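Local coordinates for protein polymeric immunoglobulin receptor (Mus musculus, PDB 4NOF) that probably binds polymeric immunoglobulins and carries them across epithelia, its released extracellular part staying with them as secretory component, at residues 58-63 with 85-90; 65-70 with 75-80; 91-96 with 102-107. All blocks are in the same frame, centred on the assembly; numbering follows the deposited sequence. Where two conformers were deposited one is given.

From the N terminus, the first contact residues reached are 58-63, in the loop ahead of strand 64-67. Their partner, 85-90, comes only after the next hairpin, so contact 1 closes a loop of 21 residues with contact 2 nested inside it. Contact 2 joins strand 64-67 to strand 75-80 in the three-stranded sheet of the V-set sandwich. Contact 3 opens after contact 1 has closed and pairs strand 89-95 with strand 102-111 in the five-stranded sheet. Contacts 1 and 3 share strand 89-95, while Ile80 packs against Tyr60 and Arg63. Between the sheets, Phe76 of contact 2 touches contact 3, its CZ lying 3.6 Å from Gln94 O.

Contact 1. Residues 58-63 with 85-90; sequences PSYIGR and HNDAGL
Arg63 and Asp87 form the salt bridge familiar from V-set immunoglobulin domains, tying the loop ahead of strand 64-67 to the 3-10 turn that leads into strand 89-95. The grip is end-on and two-pronged: NH1 of Arg63 stands 2.8 Å from OD2 of Asp87, and NH2 of Arg63 stands 2.9 Å from OD1 of Asp87, the second bond almost straight at 178°. OD1 uses its syn lone pair. OD2 is also met on its syn side, a little out of plane, and the guanidinium and carboxylate are nearly coplanar. A bend at chi3 (-69°) sets the Arg63 guanidinium so that NH2 also donates to Ser59 O at 3.0 Å, with a weak bond from NE to the same oxygen. Ser81 O takes a further bond from NH1, and Thr84 N donates to OD2, which should restrict the rotation of both charged groups. NH2 of Arg63 sits 3.6 Å above one face of the Tyr60 ring, offset toward the rim, and the Tyr60 hydroxyl is hydrogen-bonded to Tyr91 OH. With CG beside its backbone N (chi1 -68°), Tyr60 runs past Asp87 in the opposite direction, bringing Tyr60 CE2 obliquely to 3.3 Å from Asp87 OD1.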
ATOM      1  N   PRO A  58       3.623  10.688   9.026  1.00 19.69           N
ATOM      2  CA  PRO A  58       3.781  10.607  10.484  1.00 20.31           C
ATOM      3  C   PRO A  58       2.851   9.646  11.205  1.00 19.88           C
ATOM      4  O   PRO A  58       3.226   9.104  12.263  1.00 21.53           O
ATOM      5  CB  PRO A  58       3.454  12.057  10.972  1.00 20.39           C
ATOM      6  CG  PRO A  58       3.496  12.918   9.798  1.00 20.84           C
ATOM      7  CD  PRO A  58       3.446  12.067   8.526  1.00 19.79           C
ATOM      8  N   SER A  59       1.670   9.389  10.646  1.00 19.52           N
ATOM      9  CA  SER A  59       0.742   8.428  11.237  1.00 21.25           C
ATOM     10  C   SER A  59       1.169   6.970  11.103  1.00 19.81           C
ATOM     11  O   SER A  59       0.613   6.106  11.798  1.00 21.54           O
ATOM     12  CB  SER A  59      -0.663   8.607  10.669  1.00 21.89           C
ATOM     13  OG  SER A  59      -1.161   9.907  11.000  1.00 26.57           O
ATOM     14  N   TYR A  60       2.174   6.700  10.276  1.00 18.24           N
ATOM     15  CA  TYR A  60       2.654   5.346  10.026  1.00 18.47           C
ATOM     16  C   TYR A  60       4.121   5.134  10.376  1.00 20.06           C
ATOM     17  O   TYR A  60       4.625   4.039  10.278  1.00 18.34           O
ATOM     18  CB  TYR A  60       2.458   4.991   8.564  1.00 17.61           C
ATOM     19  CG  TYR A  60       1.038   4.834   8.099  1.00 16.93           C
ATOM     20  CD1 TYR A  60       0.304   5.936   7.673  1.00 17.62           C
ATOM     21  CD2 TYR A  60       0.435   3.580   8.024  1.00 18.65           C
ATOM     22  CE1 TYR A  60      -0.997   5.799   7.183  1.00 18.97           C
ATOM     23  CE2 TYR A  60      -0.865   3.438   7.536  1.00 18.78           C
ATOM     24  CZ  TYR A  60      -1.585   4.546   7.128  1.00 20.24           C
ATOM     25  OH  TYR A  60      -2.883   4.449   6.617  1.00 21.04           O
ATOM     26  N   ILE A  61       4.832   6.175  10.806  1.00 22.26           N
ATOM     27  CA  ILE A  61       6.255   5.980  11.046  1.00 23.82           C
ATOM     28  C   ILE A  61       6.448   4.970  12.182  1.00 21.50           C
ATOM     29  O   ILE A  61       5.655   4.913  13.141  1.00 22.18           O
ATOM     30  CB  ILE A  61       7.014   7.297  11.315  1.00 27.64           C
ATOM     31  CG1 ILE A  61       8.523   7.033  11.235  1.00 29.26           C
ATOM     32  CG2 ILE A  61       6.546   7.894  12.614  1.00 26.93           C
ATOM     33  CD1 ILE A  61       9.419   8.238  11.162  1.00 30.97           C
ATOM     34  N   GLY A  62       7.438   4.115  11.998  1.00 23.81           N
ATOM     35  CA  GLY A  62       7.696   3.006  12.929  1.00 25.33           C
ATOM     36  C   GLY A  62       6.807   1.786  12.727  1.00 25.98           C
ATOM     37  O   GLY A  62       7.017   0.759  13.377  1.00 27.78           O
ATOM     38  N   ARG A  63       5.805   1.904  11.856  1.00 22.44           N
ATOM     39  CA  ARG A  63       4.829   0.828  11.595  1.00 23.82           C
ATOM     40  C   ARG A  63       4.819   0.351  10.165  1.00 21.29           C
ATOM     41  O   ARG A  63       4.275  -0.710   9.884  1.00 25.67           O
ATOM     42  CB  ARG A  63       3.383   1.271  11.895  1.00 23.94           C
ATOM     43  CG  ARG A  63       3.144   1.853  13.243  1.00 26.12           C
ATOM     44  CD  ARG A  63       1.653   1.956  13.553  1.00 22.45           C
ATOM     45  NE  ARG A  63       0.880   2.917  12.789  1.00 21.39           N
ATOM     46  CZ  ARG A  63      -0.204   2.608  12.057  1.00 20.62           C
ATOM     47  NH1 ARG A  63      -0.602   1.353  11.960  1.00 20.61           N
ATOM     48  NH2 ARG A  63      -0.891   3.558  11.423  1.00 20.96           N
ATOM     49  N   HIS A  85      -8.116   0.999  13.571  1.00 26.20           N
ATOM     50  CA  HIS A  85      -9.288   1.117  12.723  1.00 28.16           C
ATOM     51  C   HIS A  85      -9.136   2.236  11.680  1.00 24.46           C
ATOM     52  O   HIS A  85      -9.642   2.137  10.565  1.00 23.21           O
ATOM     53  CB  HIS A  85     -10.593   1.274  13.492  1.00 31.52           C
ATOM     54  CG  HIS A  85     -11.788   1.127  12.605  1.00 36.48           C
ATOM     55  ND1 HIS A  85     -12.575   2.191  12.225  1.00 40.21           N
ATOM     56  CD2 HIS A  85     -12.285   0.040  11.965  1.00 38.32           C
ATOM     57  CE1 HIS A  85     -13.528   1.760  11.418  1.00 41.06           C
ATOM     58  NE2 HIS A  85     -13.372   0.460  11.241  1.00 40.41           N
ATOM     59  N   ASN A  86      -8.374   3.260  12.005  1.00 23.14           N
ATOM     60  CA  ASN A  86      -8.134   4.345  11.074  1.00 25.52           C
ATOM     61  C   ASN A  86      -7.298   3.942   9.847  1.00 21.95           C
ATOM     62  O   ASN A  86      -7.313   4.644   8.850  1.00 22.04           O
ATOM     63  CB  ASN A  86      -7.463   5.508  11.785  1.00 31.51           C
ATOM     64  CG  ASN A  86      -8.454   6.330  12.628  1.00 36.52           C
ATOM     65  OD1 ASN A  86      -9.682   6.179  12.511  1.00 36.60           O
ATOM     66  ND2 ASN A  86      -7.918   7.184  13.482  1.00 37.84           N
ATOM     67  N   ASP A  87      -6.578   2.823   9.947  1.00 19.03           N
ATOM     68  CA  ASP A  87      -5.826   2.264   8.806  1.00 17.60           C
ATOM     69  C   ASP A  87      -6.757   1.644   7.764  1.00 16.91           C
ATOM     70  O   ASP A  87      -6.342   1.418   6.643  1.00 16.95           O
ATOM     71  CB  ASP A  87      -4.825   1.194   9.261  1.00 18.11           C
ATOM     72  CG  ASP A  87      -3.668   1.762  10.097  1.00 19.78           C
ATOM     73  OD1 ASP A  87      -3.238   2.907   9.816  1.00 20.85           O
ATOM     74  OD2 ASP A  87      -3.181   1.043  11.002  1.00 21.21           O
ATOM     75  N   ALA A  88      -7.989   1.327   8.131  1.00 16.90           N
ATOM     76  CA  ALA A  88      -8.892   0.702   7.183  1.00 17.68           C
ATOM     77  C   ALA A  88      -9.186   1.612   6.022  1.00 16.99           C
ATOM     78  O   ALA A  88      -9.307   2.836   6.179  1.00 18.36           O
ATOM     79  CB  ALA A  88     -10.201   0.281   7.848  1.00 19.06           C
ATOM     80  N   GLY A  89      -9.393   0.986   4.861  1.00 16.94           N
ATOM     81  CA  GLY A  89      -9.861   1.689   3.685  1.00 16.04           C
ATOM     82  C   GLY A  89      -9.047   1.327   2.453  1.00 15.45           C
ATOM     83  O   GLY A  89      -8.273   0.357   2.448  1.00 15.16           O
ATOM     84  N   LEU A  90      -9.242   2.130   1.410  1.00 15.16           N
ATOM     85  CA  LEU A  90      -8.592   1.892   0.120  1.00 15.56           C
ATOM     86  C   LEU A  90      -7.218   2.519   0.064  1.00 15.24           C
ATOM     87  O   LEU A  90      -7.016   3.628   0.564  1.00 16.15           O
ATOM     88  CB  LEU A  90      -9.415   2.491  -1.033  1.00 17.06           C
ATOM     89  CG  LEU A  90     -10.741   1.758  -1.310  1.00 18.89           C
ATOM     90  CD1 LEU A  90     -11.634   2.609  -2.222  1.00 20.94           C
ATOM     91  CD2 LEU A  90     -10.506   0.367  -1.868  1.00 20.13           C
TER

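Contact 2. Residues 65-70 with 75-80; sequences KLFMKG and VFYVNI
Lys65 and Asn79 make an antiparallel hydrogen-bonded pair, with Lys65 N 3.0 Å from Asn79 O and Asn79 N 2.8 Å from Lys65 O. Phe67 and Tyr77 repeat the pattern two residues on, bonded in both directions. Between them Leu66 and Val78 form a non-hydrogen-bonded pair, where CA-H...O contacts add to the ladder: Val78 CA lies 3.1 Å from Lys65 O, and Leu66 CA approaches Tyr77 O in the same manner.

Aromatic contacts gather on the face carrying Phe67 and Tyr77. Phe67 holds CG between its backbone N and carbonyl carbon (chi1 57°), which brings the ring over the neighbouring strand. One face then receives Tyr77 CB, 3.9 Å from the Phe67 ring centroid, in a CH-pi contact. The two rings are nearly parallel (25°) but strongly offset, with little of one above the other, and Asn79 CB meets the Phe67 ring edge. Lys69 crosses Tyr77 at about a right angle, its CG near CE2 of the ring. The hairpin belongs to the three-stranded sheet of the V-set sandwich, with strand 75-80 in the middle and strand 21-26 beyond it; Asn79 ND2 is hydrogen-bonded to Thr22 OG1 on that strand and to Asn20 OD1 just before it.

Apolar packing governs the opposite face, turned toward the sandwich interior. Leu66 CG meets Phe76 CD2 at 3.9 Å, with the side chains at a slant, and also touches Val78 CG2. Next along the chain, Met68 CG reaches Phe76 CB at 3.7 Å.

A water joins the two backbones farther along, accepting from Lys69 N and donating to Val75 O, each at 2.9 Å.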
ATOM      1  N   LYS A  65       6.903  -0.437   6.511  1.00 19.00           N
ATOM      2  CA  LYS A  65       8.190  -0.696   5.896  0.50 19.27           C
ATOM      3  C   LYS A  65       7.949  -1.166   4.473  1.00 17.85           C
ATOM      4  O   LYS A  65       7.012  -1.954   4.199  1.00 18.63           O
ATOM      5  CB  LYS A  65       8.960  -1.745   6.690  0.50 21.59           C
ATOM      6  CG  LYS A  65       9.314  -1.315   8.115  0.50 24.39           C
ATOM      7  CD  LYS A  65      10.338  -0.181   8.136  0.50 27.50           C
ATOM      8  CE  LYS A  65      10.723   0.252   9.551  0.50 30.12           C
ATOM      9  NZ  LYS A  65       9.558   0.607  10.424  0.50 33.41           N
ATOM     10  N   LEU A  66       8.772  -0.651   3.568  1.00 15.76           N
ATOM     11  CA  LEU A  66       8.669  -0.953   2.153  1.00 15.63           C
ATOM     12  C   LEU A  66       9.923  -1.711   1.736  1.00 16.20           C
ATOM     13  O   LEU A  66      11.029  -1.247   2.006  1.00 16.80           O
ATOM     14  CB  LEU A  66       8.557   0.328   1.341  1.00 16.68           C
ATOM     15  CG  LEU A  66       8.159   0.222  -0.122  1.00 16.64           C
ATOM     16  CD1 LEU A  66       7.521   1.506  -0.671  1.00 18.43           C
ATOM     17  CD2 LEU A  66       9.383  -0.111  -0.989  1.00 18.11           C
ATOM     18  N   PHE A  67       9.738  -2.858   1.103  1.00 14.90           N
ATOM     19  CA  PHE A  67      10.894  -3.704   0.731  1.00 15.07           C
ATOM     20  C   PHE A  67      10.564  -4.573  -0.467  1.00 16.29           C
ATOM     21  O   PHE A  67       9.401  -4.698  -0.876  1.00 15.81           O
ATOM     22  CB  PHE A  67      11.315  -4.559   1.918  1.00 16.12           C
ATOM     23  CG  PHE A  67      10.216  -5.438   2.461  1.00 17.72           C
ATOM     24  CD1 PHE A  67       9.334  -4.959   3.418  1.00 18.36           C
ATOM     25  CD2 PHE A  67      10.049  -6.734   2.003  1.00 17.46           C
ATOM     26  CE1 PHE A  67       8.312  -5.765   3.910  1.00 21.46           C
ATOM     27  CE2 PHE A  67       9.060  -7.540   2.505  1.00 18.32           C
ATOM     28  CZ  PHE A  67       8.176  -7.068   3.443  1.00 19.36           C
ATOM     29  N   MET A  68      11.615  -5.174  -1.000  1.00 15.76           N
ATOM     30  CA  MET A  68      11.511  -6.231  -1.990  1.00 16.27           C
ATOM     31  C   MET A  68      12.113  -7.539  -1.430  1.00 16.91           C
ATOM     32  O   MET A  68      12.621  -7.563  -0.309  1.00 15.93           O
ATOM     33  CB  MET A  68      12.128  -5.781  -3.303  1.00 17.63           C
ATOM     34  CG  MET A  68      11.295  -4.706  -4.013  1.00 18.11           C
ATOM     35  SD  MET A  68      11.966  -4.039  -5.524  1.00 21.09           S
ATOM     36  CE  MET A  68      11.619  -5.382  -6.674  1.00 20.71           C
ATOM     37  N   LYS A  69      11.942  -8.638  -2.165  1.00 19.56           N
ATOM     38  CA  LYS A  69      12.385  -9.951  -1.691  1.00 23.32           C
ATOM     39  C   LYS A  69      13.172 -10.662  -2.767  1.00 23.69           C
ATOM     40  O   LYS A  69      12.786 -10.660  -3.922  1.00 23.98           O
ATOM     41  CB  LYS A  69      11.209 -10.842  -1.359  1.00 27.13           C
ATOM     42  CG  LYS A  69      10.403 -10.437  -0.145  1.00 29.94           C
ATOM     43  CD  LYS A  69      11.071 -10.795   1.163  1.00 35.31           C
ATOM     44  CE  LYS A  69      10.924 -12.279   1.472  1.00 39.88           C
ATOM     45  NZ  LYS A  69      11.220 -12.554   2.901  1.00 45.64           N
ATOM     46  N   GLY A  70      14.258 -11.300  -2.354  1.00 25.38           N
ATOM     47  CA  GLY A  70      15.013 -12.179  -3.264  1.00 27.25           C
ATOM     48  C   GLY A  70      15.495 -11.471  -4.510  1.00 29.18           C
ATOM     49  O   GLY A  70      16.065 -10.392  -4.424  1.00 27.49           O
ATOM     50  N   VAL A  75       7.745  -7.090  -7.989  1.00 22.83           N
ATOM     51  CA  VAL A  75       6.805  -6.888  -6.895  1.00 21.13           C
ATOM     52  C   VAL A  75       7.541  -6.211  -5.756  1.00 18.72           C
ATOM     53  O   VAL A  75       8.694  -6.532  -5.489  1.00 18.53           O
ATOM     54  CB  VAL A  75       6.152  -8.208  -6.394  1.00 25.52           C
ATOM     55  CG1 VAL A  75       7.178  -9.125  -5.778  1.00 26.80           C
ATOM     56  CG2 VAL A  75       5.056  -7.914  -5.403  1.00 24.99           C
ATOM     57  N   PHE A  76       6.879  -5.251  -5.104  1.00 17.09           N
ATOM     58  CA  PHE A  76       7.342  -4.747  -3.826  1.00 15.71           C
ATOM     59  C   PHE A  76       6.276  -4.933  -2.780  1.00 15.60           C
ATOM     60  O   PHE A  76       5.116  -5.286  -3.083  1.00 17.14           O
ATOM     61  CB  PHE A  76       7.872  -3.308  -3.865  1.00 15.11           C
ATOM     62  CG  PHE A  76       6.823  -2.250  -4.084  1.00 15.29           C
ATOM     63  CD1 PHE A  76       6.433  -1.894  -5.372  1.00 16.06           C
ATOM     64  CD2 PHE A  76       6.272  -1.538  -2.990  1.00 14.89           C
ATOM     65  CE1 PHE A  76       5.481  -0.884  -5.568  1.00 15.63           C
ATOM     66  CE2 PHE A  76       5.329  -0.521  -3.199  1.00 15.53           C
ATOM     67  CZ  PHE A  76       4.932  -0.213  -4.493  1.00 15.16           C
ATOM     68  N   TYR A  77       6.689  -4.758  -1.533  1.00 14.89           N
ATOM     69  CA  TYR A  77       5.844  -5.056  -0.398  1.00 14.94           C
ATOM     70  C   TYR A  77       5.853  -3.900   0.562  1.00 14.95           C
ATOM     71  O   TYR A  77       6.859  -3.221   0.717  1.00 16.63           O
ATOM     72  CB  TYR A  77       6.281  -6.306   0.334  1.00 16.70           C
ATOM     73  CG  TYR A  77       6.347  -7.537  -0.526  1.00 18.74           C
ATOM     74  CD1 TYR A  77       5.207  -8.320  -0.744  1.00 20.27           C
ATOM     75  CD2 TYR A  77       7.520  -7.876  -1.183  1.00 19.75           C
ATOM     76  CE1 TYR A  77       5.268  -9.465  -1.554  1.00 22.45           C
ATOM     77  CE2 TYR A  77       7.578  -9.019  -2.007  1.00 22.75           C
ATOM     78  CZ  TYR A  77       6.464  -9.799  -2.175  1.00 23.05           C
ATOM     79  OH  TYR A  77       6.535 -10.933  -2.998  1.00 28.79           O
ATOM     80  N   VAL A  78       4.699  -3.669   1.186  1.00 15.09           N
ATOM     81  CA  VAL A  78       4.619  -2.774   2.334  1.00 15.85           C
ATOM     82  C   VAL A  78       4.002  -3.485   3.520  1.00 15.15           C
ATOM     83  O   VAL A  78       2.870  -3.962   3.445  1.00 16.35           O
ATOM     84  CB  VAL A  78       3.811  -1.498   2.021  1.00 15.43           C
ATOM     85  CG1 VAL A  78       3.754  -0.610   3.245  1.00 16.39           C
ATOM     86  CG2 VAL A  78       4.442  -0.755   0.846  1.00 16.57           C
ATOM     87  N   ASN A  79       4.770  -3.619   4.597  1.00 15.88           N
ATOM     88  CA  ASN A  79       4.228  -4.182   5.807  1.00 17.96           C
ATOM     89  C   ASN A  79       3.745  -3.060   6.659  1.00 18.08           C
ATOM     90  O   ASN A  79       4.467  -2.105   6.867  1.00 18.00           O
ATOM     91  CB  ASN A  79       5.248  -5.022   6.589  1.00 19.81           C
ATOM     92  CG  ASN A  79       4.599  -5.729   7.779  1.00 22.65           C
ATOM     93  OD1 ASN A  79       4.677  -5.237   8.882  1.00 25.28           O
ATOM     94  ND2 ASN A  79       3.886  -6.816   7.531  1.00 22.94           N
ATOM     95  N   ILE A  80       2.515  -3.161   7.146  1.00 17.10           N
ATOM     96  CA  ILE A  80       2.020  -2.227   8.136  1.00 16.56           C
ATOM     97  C   ILE A  80       1.676  -2.984   9.394  1.00 17.66           C
ATOM     98  O   ILE A  80       0.859  -3.906   9.363  1.00 17.65           O
ATOM     99  CB  ILE A  80       0.780  -1.431   7.650  1.00 17.44           C
ATOM    100  CG1 ILE A  80       1.067  -0.693   6.342  1.00 18.53           C
ATOM    101  CG2 ILE A  80       0.339  -0.429   8.699  1.00 17.00           C
ATOM    102  CD1 ILE A  80      -0.166  -0.200   5.665  1.00 19.53           C
TER
HETATM  103  O   HOH W   1      10.442  -8.659  -4.660  1.00 21.49           O

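Contact 3. Residues 91-96 with 102-107; sequences YICQAG and DKKNVD
Asp102 O takes a hydrogen bond from Ala95 N on the facing strand at 2.8 Å and a weaker CA-H...O contact from Gln94 CA, 3.3 Å away. Lys104 O likewise accepts from Cys93 N at 2.9 Å, with Ile92 CA making the weaker CA-H...O contact. With the Tyr91-Val106 pair, this gives three hydrogen-bonded pairs and six N-H...O bonds. The axes of strands 91-95 and 102-107 run 162° apart, an antiparallel pairing. These are the F and G strands of the V-set domain, and the turn joining them corresponds to the third hypervariable loop of an antibody variable domain.

On the face bearing Ile92 and Gln94, Lys103 extends alongside Gln94, pointing the same way, with Lys103 CE 3.5 Å from Gln94 OE1. Because Gln94 CG is anti to the backbone N (chi1 -170°) and the chain runs extended, its amide gets to Gly96, where NE2 donates to Gly96 O at 2.7 Å, close to the amide plane. Ile92 lies beside Asn105, its CG1 3.7 Å from OD1, while Asn105 ND2 is hydrogen-bonded to Ser8 O.

The other face looks into the sandwich. Cys93 SG, in the disulfide with Cys25 of the opposite sheet, packs 4.1 Å from Val106 CG2. Tyr91 sends its hydroxyl to Asp87 O, a tyrosine corner. Lys104 bends at chi2, and its NZ is hydrogen-bonded to Asp9 O. Strand 89-95 is thus joined to one neighbour by hydrogen bonds and to the other sheet by a covalent bond, which probably limits how far it can shift.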
ATOM      1  N   TYR A  91      -6.298   1.786  -0.574  1.00 15.21           N
ATOM      2  CA  TYR A  91      -4.935   2.212  -0.837  1.00 14.95           C
ATOM      3  C   TYR A  91      -4.611   1.931  -2.303  1.00 14.99           C
ATOM      4  O   TYR A  91      -5.265   1.143  -2.987  1.00 16.21           O
ATOM      5  CB  TYR A  91      -3.944   1.438   0.022  1.00 15.54           C
ATOM      6  CG  TYR A  91      -4.017   1.653   1.520  1.00 14.61           C
ATOM      7  CD1 TYR A  91      -5.038   1.098   2.300  1.00 14.91           C
ATOM      8  CD2 TYR A  91      -2.994   2.340   2.184  1.00 16.03           C
ATOM      9  CE1 TYR A  91      -5.051   1.277   3.654  1.00 15.02           C
ATOM     10  CE2 TYR A  91      -2.998   2.490   3.553  1.00 16.14           C
ATOM     11  CZ  TYR A  91      -4.037   1.977   4.289  1.00 15.61           C
ATOM     12  OH  TYR A  91      -4.024   2.143   5.687  1.00 17.85           O
ATOM     13  N   ILE A  92      -3.581   2.599  -2.788  1.00 14.68           N
ATOM     14  CA  ILE A  92      -3.058   2.385  -4.132  1.00 15.75           C
ATOM     15  C   ILE A  92      -1.554   2.173  -4.044  1.00 16.00           C
ATOM     16  O   ILE A  92      -0.831   3.016  -3.465  1.00 16.52           O
ATOM     17  CB  ILE A  92      -3.370   3.558  -5.109  1.00 17.83           C
ATOM     18  CG1 ILE A  92      -4.872   3.773  -5.266  1.00 20.30           C
ATOM     19  CG2 ILE A  92      -2.790   3.244  -6.462  1.00 19.06           C
ATOM     20  CD1 ILE A  92      -5.217   5.023  -6.081  1.00 21.12           C
ATOM     21  N   CYS A  93      -1.109   1.044  -4.583  1.00 16.18           N
ATOM     22  CA  CYS A  93       0.326   0.774  -4.855  1.00 17.95           C
ATOM     23  C   CYS A  93       0.672   1.453  -6.135  1.00 19.29           C
ATOM     24  O   CYS A  93      -0.106   1.354  -7.106  1.00 21.55           O
ATOM     25  CB  CYS A  93       0.564  -0.683  -5.158  1.00 20.82           C
ATOM     26  SG  CYS A  93       0.203  -1.846  -3.864  1.00 22.21           S
ATOM     27  N   GLN A  94       1.837   2.084  -6.190  1.00 18.65           N
ATOM     28  CA  GLN A  94       2.291   2.649  -7.470  1.00 20.01           C
ATOM     29  C   GLN A  94       3.760   2.395  -7.682  1.00 20.49           C
ATOM     30  O   GLN A  94       4.583   2.560  -6.764  1.00 18.64           O
ATOM     31  CB  GLN A  94       2.015   4.140  -7.524  1.00 22.30           C
ATOM     32  CG  GLN A  94       2.229   4.764  -8.901  1.00 25.81           C
ATOM     33  CD  GLN A  94       1.698   6.190  -9.004  1.00 30.50           C
ATOM     34  OE1 GLN A  94       0.517   6.431  -8.812  1.00 35.51           O
ATOM     35  NE2 GLN A  94       2.567   7.133  -9.340  1.00 34.84           N
ATOM     36  N   ALA A  95       4.102   1.988  -8.894  1.00 18.99           N
ATOM     37  CA  ALA A  95       5.485   1.978  -9.308  1.00 19.78           C
ATOM     38  C   ALA A  95       5.561   2.888 -10.509  1.00 20.94           C
ATOM     39  O   ALA A  95       4.883   2.651 -11.495  1.00 21.88           O
ATOM     40  CB  ALA A  95       5.936   0.585  -9.680  1.00 19.70           C
ATOM     41  N   GLY A  96       6.363   3.932 -10.397  1.00 22.98           N
ATOM     42  CA  GLY A  96       6.474   4.934 -11.464  1.00 26.16           C
ATOM     43  C   GLY A  96       5.596   6.106 -11.210  1.00 28.06           C
ATOM     44  O   GLY A  96       4.933   6.171 -10.214  1.00 27.79           O
ATOM     45  N   ASP A 102       2.547   1.738 -12.906  1.00 19.81           N
ATOM     46  CA  ASP A 102       1.822   0.512 -12.599  1.00 20.15           C
ATOM     47  C   ASP A 102       1.136   0.711 -11.251  1.00 21.65           C
ATOM     48  O   ASP A 102       1.809   1.051 -10.277  1.00 21.03           O
ATOM     49  CB  ASP A 102       2.772  -0.680 -12.564  1.00 21.99           C
ATOM     50  CG  ASP A 102       3.451  -0.943 -13.908  1.00 25.31           C
ATOM     51  OD1 ASP A 102       2.759  -0.941 -14.960  1.00 28.90           O
ATOM     52  OD2 ASP A 102       4.684  -1.138 -13.917  1.00 24.95           O
ATOM     53  N   LYS A 103      -0.185   0.506 -11.209  1.00 20.83           N
ATOM     54  CA  LYS A 103      -0.974   0.753 -10.002  1.00 23.18           C
ATOM     55  C   LYS A 103      -1.698  -0.515  -9.626  1.00 22.97           C
ATOM     56  O   LYS A 103      -2.056  -1.337 -10.497  1.00 24.82           O
ATOM     57  CB  LYS A 103      -1.973   1.891 -10.207  1.00 24.78           C
ATOM     58  CG  LYS A 103      -1.373   3.258 -10.422  1.00 27.87           C
ATOM     59  CD  LYS A 103      -2.493   4.234 -10.737  1.00 33.68           C
ATOM     60  CE  LYS A 103      -1.967   5.588 -11.127  1.00 40.02           C
ATOM     61  NZ  LYS A 103      -3.073   6.578 -11.225  1.00 44.03           N
ATOM     62  N   LYS A 104      -1.886  -0.719  -8.328  1.00 19.04           N
ATOM     63  CA  LYS A 104      -2.670  -1.828  -7.821  1.00 18.68           C
ATOM     64  C   LYS A 104      -3.588  -1.286  -6.719  1.00 17.86           C
ATOM     65  O   LYS A 104      -3.117  -0.644  -5.758  1.00 16.66           O
ATOM     66  CB  LYS A 104      -1.774  -2.935  -7.257  1.00 20.86           C
ATOM     67  CG  LYS A 104      -2.501  -4.109  -6.581  1.00 22.48           C
ATOM     68  CD  LYS A 104      -3.295  -4.935  -7.560  1.00 25.02           C
ATOM     69  CE  LYS A 104      -4.194  -5.906  -6.819  1.00 26.65           C
ATOM     70  NZ  LYS A 104      -5.020  -6.720  -7.766  1.00 30.74           N
ATOM     71  N   ASN A 105      -4.885  -1.542  -6.861  1.00 16.57           N
ATOM     72  CA  ASN A 105      -5.839  -1.175  -5.852  1.00 15.72           C
ATOM     73  C   ASN A 105      -5.890  -2.227  -4.719  1.00 16.19           C
ATOM     74  O   ASN A 105      -6.003  -3.424  -4.984  1.00 16.99           O
ATOM     75  CB  ASN A 105      -7.244  -1.013  -6.481  1.00 16.52           C
ATOM     76  CG  ASN A 105      -7.306   0.152  -7.443  1.00 18.53           C
ATOM     77  OD1 ASN A 105      -6.983   1.282  -7.077  1.00 19.65           O
ATOM     78  ND2 ASN A 105      -7.715  -0.116  -8.664  1.00 18.16           N
ATOM     79  N   VAL A 106      -5.917  -1.739  -3.481  1.00 16.14           N
ATOM     80  CA  VAL A 106      -5.892  -2.527  -2.278  1.00 17.36           C
ATOM     81  C   VAL A 106      -6.946  -2.007  -1.303  1.00 16.75           C
ATOM     82  O   VAL A 106      -7.174  -0.790  -1.200  1.00 17.17           O
ATOM     83  CB  VAL A 106      -4.498  -2.407  -1.608  1.00 18.22           C
ATOM     84  CG1 VAL A 106      -4.486  -3.027  -0.222  1.00 18.67           C
ATOM     85  CG2 VAL A 106      -3.442  -3.049  -2.516  1.00 18.94           C
ATOM     86  N   ASP A 107      -7.645  -2.917  -0.621  1.00 15.94           N
ATOM     87  CA  ASP A 107      -8.618  -2.534   0.400  1.00 16.59           C
ATOM     88  C   ASP A 107      -8.237  -3.257   1.680  1.00 17.24           C
ATOM     89  O   ASP A 107      -8.068  -4.482   1.676  1.00 19.41           O
ATOM     90  CB  ASP A 107     -10.034  -2.939  -0.035  1.00 18.43           C
ATOM     91  CG  ASP A 107     -11.129  -2.293   0.762  1.00 22.37           C
ATOM     92  OD1 ASP A 107     -10.909  -1.494   1.696  1.00 22.41           O
ATOM     93  OD2 ASP A 107     -12.296  -2.568   0.406  1.00 26.76           O
TER